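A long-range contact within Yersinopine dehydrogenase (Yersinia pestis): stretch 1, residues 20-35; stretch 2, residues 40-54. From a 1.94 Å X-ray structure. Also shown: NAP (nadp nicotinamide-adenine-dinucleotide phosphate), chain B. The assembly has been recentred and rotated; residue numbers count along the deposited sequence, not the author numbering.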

# COMPACT_ATOMS: atom_id res chain seq x y z
N HIS A 20 19.77 27.39 36.43
CA HIS A 20 19.98 26.94 35.06
C HIS A 20 18.99 27.52 34.05
O HIS A 20 19.30 27.55 32.85
CB HIS A 20 19.98 25.40 35.01
CG HIS A 20 21.32 24.81 35.33
ND1 HIS A 20 22.01 24.01 34.45
CD2 HIS A 20 22.13 24.99 36.40
CE1 HIS A 20 23.17 23.67 34.99
NE2 HIS A 20 23.27 24.26 36.17
N ASN A 21 17.82 27.98 34.47
CA ASN A 21 16.90 28.56 33.49
C ASN A 21 17.15 30.06 33.27
O ASN A 21 16.39 30.71 32.54
CB ASN A 21 15.45 28.29 33.88
CG ASN A 21 15.08 28.82 35.23
OD1 ASN A 21 15.77 28.56 36.24
ND2 ASN A 21 13.96 29.55 35.28
N THR A 22 18.24 30.59 33.80
CA THR A 22 18.68 31.94 33.48
C THR A 22 20.05 31.99 32.82
O THR A 22 20.63 33.08 32.69
CB THR A 22 18.73 32.80 34.75
OG1 THR A 22 19.84 32.39 35.56
CG2 THR A 22 17.42 32.67 35.52
N LEU A 23 20.62 30.85 32.44
CA LEU A 23 21.99 30.86 31.87
C LEU A 23 22.02 31.53 30.50
O LEU A 23 21.21 31.19 29.63
CB LEU A 23 22.54 29.44 31.71
CG LEU A 23 22.66 28.54 32.93
CD1 LEU A 23 23.41 27.24 32.54
CD2 LEU A 23 23.36 29.22 34.01
N PRO A 24 22.96 32.45 30.25
CA PRO A 24 23.09 32.99 28.89
C PRO A 24 23.36 31.86 27.91
O PRO A 24 24.24 31.02 28.12
CB PRO A 24 24.28 33.95 28.99
CG PRO A 24 24.94 33.63 30.33
CD PRO A 24 23.87 33.10 31.20
N THR A 25 22.56 31.83 26.86
CA THR A 25 22.52 30.70 25.94
C THR A 25 22.76 31.19 24.53
O THR A 25 22.10 32.13 24.08
CB THR A 25 21.19 29.97 26.01
OG1 THR A 25 20.96 29.58 27.37
CG2 THR A 25 21.25 28.73 25.14
N LEU A 26 23.72 30.56 23.85
CA LEU A 26 24.05 30.87 22.47
C LEU A 26 23.58 29.71 21.58
O LEU A 26 24.07 28.58 21.71
CB LEU A 26 25.55 31.13 22.31
CG LEU A 26 26.03 31.24 20.84
CD1 LEU A 26 25.19 32.27 20.07
CD2 LEU A 26 27.52 31.60 20.74
N ILE A 27 22.62 30.00 20.71
CA ILE A 27 22.09 28.99 19.78
C ILE A 27 22.88 29.06 18.47
O ILE A 27 22.83 30.08 17.77
CB ILE A 27 20.59 29.21 19.52
CG1 ILE A 27 19.79 29.15 20.84
CG2 ILE A 27 20.04 28.17 18.50
CD1 ILE A 27 18.34 29.44 20.69
N LEU A 28 23.56 27.96 18.11
CA LEU A 28 24.37 27.92 16.89
C LEU A 28 23.54 27.31 15.76
O LEU A 28 23.31 26.09 15.72
CB LEU A 28 25.65 27.14 17.08
CG LEU A 28 26.57 27.68 18.17
CD1 LEU A 28 27.78 26.77 18.30
CD2 LEU A 28 27.04 29.15 17.91
N GLY A 29 23.13 28.15 14.83
CA GLY A 29 22.31 27.73 13.72
C GLY A 29 20.94 28.32 13.92
O GLY A 29 20.38 28.23 15.02
N ALA A 30 20.41 28.97 12.89
CA ALA A 30 19.15 29.69 12.96
C ALA A 30 18.17 29.19 11.90
O ALA A 30 17.58 29.99 11.16
CB ALA A 30 19.40 31.19 12.79
N GLY A 31 18.02 27.87 11.80
CA GLY A 31 16.89 27.30 11.09
C GLY A 31 15.60 27.51 11.87
O GLY A 31 15.59 28.04 12.99
N PRO A 32 14.47 27.10 11.29
CA PRO A 32 13.18 27.36 11.95
C PRO A 32 13.07 26.75 13.33
O PRO A 32 12.45 27.34 14.22
CB PRO A 32 12.15 26.77 10.97
CG PRO A 32 12.93 25.93 9.98
CD PRO A 32 14.31 26.45 9.96
N ALA A 33 13.70 25.59 13.56
CA ALA A 33 13.69 25.01 14.90
C ALA A 33 14.28 25.96 15.94
O ALA A 33 13.83 25.99 17.09
CB ALA A 33 14.47 23.69 14.89
N ALA A 34 15.28 26.76 15.56
CA ALA A 34 15.89 27.66 16.54
C ALA A 34 14.90 28.70 17.00
O ALA A 34 14.98 29.16 18.15
CB ALA A 34 17.13 28.32 15.95
N ILE A 35 13.95 29.09 16.16
CA ILE A 35 12.94 30.03 16.60
C ILE A 35 12.04 29.37 17.65
O ILE A 35 11.78 29.95 18.71
CB ILE A 35 12.13 30.55 15.40
CG1 ILE A 35 13.06 31.34 14.46
CG2 ILE A 35 10.99 31.43 15.85
CD1 ILE A 35 12.44 31.61 13.09
N ASP A 40 10.88 28.72 23.50
CA ASP A 40 10.77 27.78 24.62
C ASP A 40 11.73 28.14 25.75
O ASP A 40 11.37 28.01 26.93
CB ASP A 40 11.02 26.36 24.11
CG ASP A 40 9.80 25.79 23.37
OD1 ASP A 40 8.71 26.38 23.49
OD2 ASP A 40 9.94 24.76 22.67
N ILE A 41 12.94 28.61 25.43
CA ILE A 41 13.88 29.00 26.48
C ILE A 41 13.38 30.26 27.18
O ILE A 41 13.37 30.34 28.41
CB ILE A 41 15.29 29.19 25.90
CG1 ILE A 41 15.80 27.88 25.31
CG2 ILE A 41 16.24 29.70 26.99
CD1 ILE A 41 17.09 28.00 24.57
N SER A 42 13.00 31.27 26.40
CA SER A 42 12.50 32.52 26.94
C SER A 42 11.23 32.33 27.76
O SER A 42 10.97 33.08 28.71
CB SER A 42 12.25 33.49 25.78
OG SER A 42 11.94 34.80 26.25
N ALA A 43 10.42 31.33 27.42
CA ALA A 43 9.20 31.07 28.17
C ALA A 43 9.48 30.37 29.49
O ALA A 43 8.63 30.38 30.38
CB ALA A 43 8.22 30.22 27.34
N THR A 44 10.66 29.75 29.61
CA THR A 44 11.01 28.94 30.77
C THR A 44 11.86 29.70 31.78
O THR A 44 12.02 29.22 32.91
CB THR A 44 11.74 27.67 30.28
OG1 THR A 44 10.83 26.87 29.51
CG2 THR A 44 12.25 26.82 31.43
N GLY A 45 12.38 30.87 31.41
CA GLY A 45 13.24 31.66 32.29
C GLY A 45 13.70 32.91 31.58
O GLY A 45 13.50 33.08 30.38
N ASP A 46 14.36 33.77 32.34
CA ASP A 46 14.84 35.05 31.83
C ASP A 46 16.33 34.89 31.55
O ASP A 46 17.16 35.04 32.44
CB ASP A 46 14.56 36.19 32.80
CG ASP A 46 15.00 37.54 32.25
OD1 ASP A 46 14.67 37.84 31.09
OD2 ASP A 46 15.69 38.29 32.98
N ALA A 47 16.66 34.56 30.32
CA ALA A 47 18.04 34.26 29.95
C ALA A 47 18.45 35.12 28.76
O ALA A 47 17.65 35.39 27.86
CB ALA A 47 18.18 32.77 29.63
N ARG A 48 19.70 35.57 28.77
CA ARG A 48 20.22 36.25 27.60
C ARG A 48 20.35 35.24 26.47
O ARG A 48 20.77 34.10 26.68
CB ARG A 48 21.56 36.92 27.90
CG ARG A 48 22.02 37.87 26.79
CD ARG A 48 23.15 38.78 27.24
NE ARG A 48 24.40 38.03 27.35
CZ ARG A 48 25.42 38.10 26.51
NH1 ARG A 48 25.40 38.92 25.46
NH2 ARG A 48 26.49 37.35 26.74
N LEU A 49 19.93 35.63 25.27
CA LEU A 49 19.89 34.72 24.13
C LEU A 49 20.77 35.24 23.00
O LEU A 49 20.60 36.37 22.53
CB LEU A 49 18.45 34.53 23.63
CG LEU A 49 17.56 33.63 24.47
CD1 LEU A 49 16.15 33.57 23.85
CD2 LEU A 49 18.14 32.24 24.57
N GLY A 50 21.71 34.41 22.58
CA GLY A 50 22.49 34.66 21.39
C GLY A 50 22.11 33.73 20.25
O GLY A 50 21.54 32.67 20.48
N LEU A 51 22.43 34.13 19.02
CA LEU A 51 22.04 33.38 17.83
C LEU A 51 23.16 33.49 16.82
O LEU A 51 23.67 34.59 16.59
CB LEU A 51 20.73 33.91 17.24
CG LEU A 51 20.07 33.12 16.12
CD1 LEU A 51 19.75 31.72 16.60
CD2 LEU A 51 18.81 33.82 15.66
N TYR A 52 23.54 32.36 16.21
CA TYR A 52 24.52 32.32 15.13
C TYR A 52 23.86 31.76 13.88
O TYR A 52 23.05 30.82 13.96
CB TYR A 52 25.73 31.46 15.47
CG TYR A 52 26.51 31.01 14.23
CD1 TYR A 52 27.45 31.84 13.62
CD2 TYR A 52 26.28 29.76 13.68
CE1 TYR A 52 28.14 31.43 12.48
CE2 TYR A 52 26.95 29.35 12.54
CZ TYR A 52 27.89 30.19 11.96
OH TYR A 52 28.54 29.78 10.84
N ASN A 53 24.19 32.34 12.73
CA ASN A 53 23.91 31.71 11.44
C ASN A 53 25.00 32.08 10.46
O ASN A 53 25.45 33.23 10.41
CB ASN A 53 22.55 32.15 10.88
CG ASN A 53 22.01 31.17 9.85
OD1 ASN A 53 21.12 30.37 10.15
ND2 ASN A 53 22.53 31.22 8.62
N ARG A 54 25.43 31.10 9.68
CA ARG A 54 26.44 31.33 8.67
C ARG A 54 25.95 32.40 7.70
O ARG A 54 24.73 32.58 7.51
CB ARG A 54 26.71 30.04 7.89
CG ARG A 54 25.48 29.56 7.13
CD ARG A 54 25.75 28.34 6.24
NE ARG A 54 24.50 27.78 5.72
CZ ARG A 54 24.43 26.97 4.67
NH1 ARG A 54 25.53 26.62 4.02
NH2 ARG A 54 23.25 26.51 4.26
PA NAP B . 18.22 23.43 9.06
O1A NAP B . 18.56 22.08 9.56
O2A NAP B . 17.72 23.40 7.59
O5B NAP B . 19.56 24.37 9.20
C5B NAP B . 19.86 24.78 10.55
C4B NAP B . 21.11 25.69 10.49
O4B NAP B . 22.24 24.83 9.86
C3B NAP B . 20.93 26.70 9.72
O3B NAP B . 21.63 27.88 10.24
C2B NAP B . 21.62 26.29 8.29
O2B NAP B . 22.05 27.50 7.57
C1B NAP B . 22.65 25.58 8.59
N9A NAP B . 22.75 24.53 7.57
C8A NAP B . 21.90 23.67 7.00
N7A NAP B . 22.63 22.98 6.11
C5A NAP B . 23.92 23.44 6.16
C6A NAP B . 25.01 23.02 5.44
N6A NAP B . 25.23 22.02 4.39
N1A NAP B . 26.20 23.60 5.64
C2A NAP B . 26.33 24.61 6.57
N3A NAP B . 25.25 25.02 7.29
C4A NAP B . 24.03 24.42 7.07
O3 NAP B . 17.01 24.03 10.02
PN NAP B . 16.13 23.32 11.18
O1N NAP B . 15.90 24.38 12.16
O2N NAP B . 14.83 22.84 10.47
O5D NAP B . 16.81 21.96 11.87
C5D NAP B . 17.55 22.06 13.12
C4D NAP B . 18.00 20.63 13.47
O4D NAP B . 16.73 19.70 13.70
C3D NAP B . 18.69 20.03 12.52
O3D NAP B . 19.58 19.03 13.22
C2D NAP B . 17.69 19.21 11.69
O2D NAP B . 18.32 18.11 11.23
C1D NAP B . 16.69 18.77 12.78
N1N NAP B . 15.29 18.63 12.32
C2N NAP B . 14.43 19.67 12.30
C3N NAP B . 13.10 19.45 11.88
C7N NAP B . 12.08 20.61 11.83
O7N NAP B . 10.93 20.42 11.95
N7N NAP B . 12.60 21.94 11.64
C4N NAP B . 12.69 18.21 11.48
C5N NAP B . 13.55 17.18 11.50
C6N NAP B . 14.87 17.38 11.93
P2B NAP B . 20.95 28.34 6.59
O1X NAP B . 20.89 27.61 5.27
O2X NAP B . 19.59 28.34 7.22
O3X NAP B . 21.47 29.73 6.35
O HOH W 1 15.12 28.76 30.32
O HOH W 2 21.24 35.10 31.22

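Strands 25-28 and 49-52 run parallel, their axes 19° apart and 4.4 Å at closest approach, and a ladder of backbone hydrogen bonds fixes their register. Thr-25 N donates to Arg-48 O (2.9 Å), Gly-50 N to Thr-25 O (2.8 Å), Ile-27 N to Gly-50 O (2.9 Å), Tyr-52 N to Ile-27 O (2.9 Å) and Gly-29 N to Tyr-52 O (2.8 Å). The first three are nearly straight, at 170-176°; the last bends to 139° as the strand pairing ends.

The clearest hollow lies at Gly-50. Leu-26, with chi1 t and chi2 p, lays its CD1 3.4 Å from Gly-50 C and 3.5 Å from Leu-51 N. An ideal CB on Gly-50 would sit 3.0 Å from Leu-26 CD1, so the missing side chain is what leaves it room. Leu-26 CA and Gly-50 CA are also the closest of the four bridged pairs, at 4.2 Å. On the same face, Leu-28 CD2 packs 3.6 Å from Tyr-52 CB.

On the face carrying Thr-25, Ile-27, Leu-49 and Leu-51, the main bump is Leu-51 CD1. It lies 3.9 Å from both Ile-27 CB and Ala-30 CB and 4.3 Å from Ala-34 CB, in a pocket lined partly by small alanine methyls. From the helix, Ile-41 CD1 reaches Ile-27 CD1 and Thr-25 CG2, each at 4.3 Å.

Before the strands, close fit again depends on glycine: Gly-45 CA approaches Asn-21 O at 3.3 Å, and an ideal CB on Gly-45 would clash with Asn-21 O at 2.0 Å. Asn-21 ND2 donates to Thr-44 O (3.1 Å) beside it. Ala-47 CB projects toward Leu-23 O, 3.4 Å away.

At the other end, Asn-53 OD1 accepts from Ala-30 N (3.2 Å) and from NAP O3B (2.5 Å), tying the cofactor into the contact.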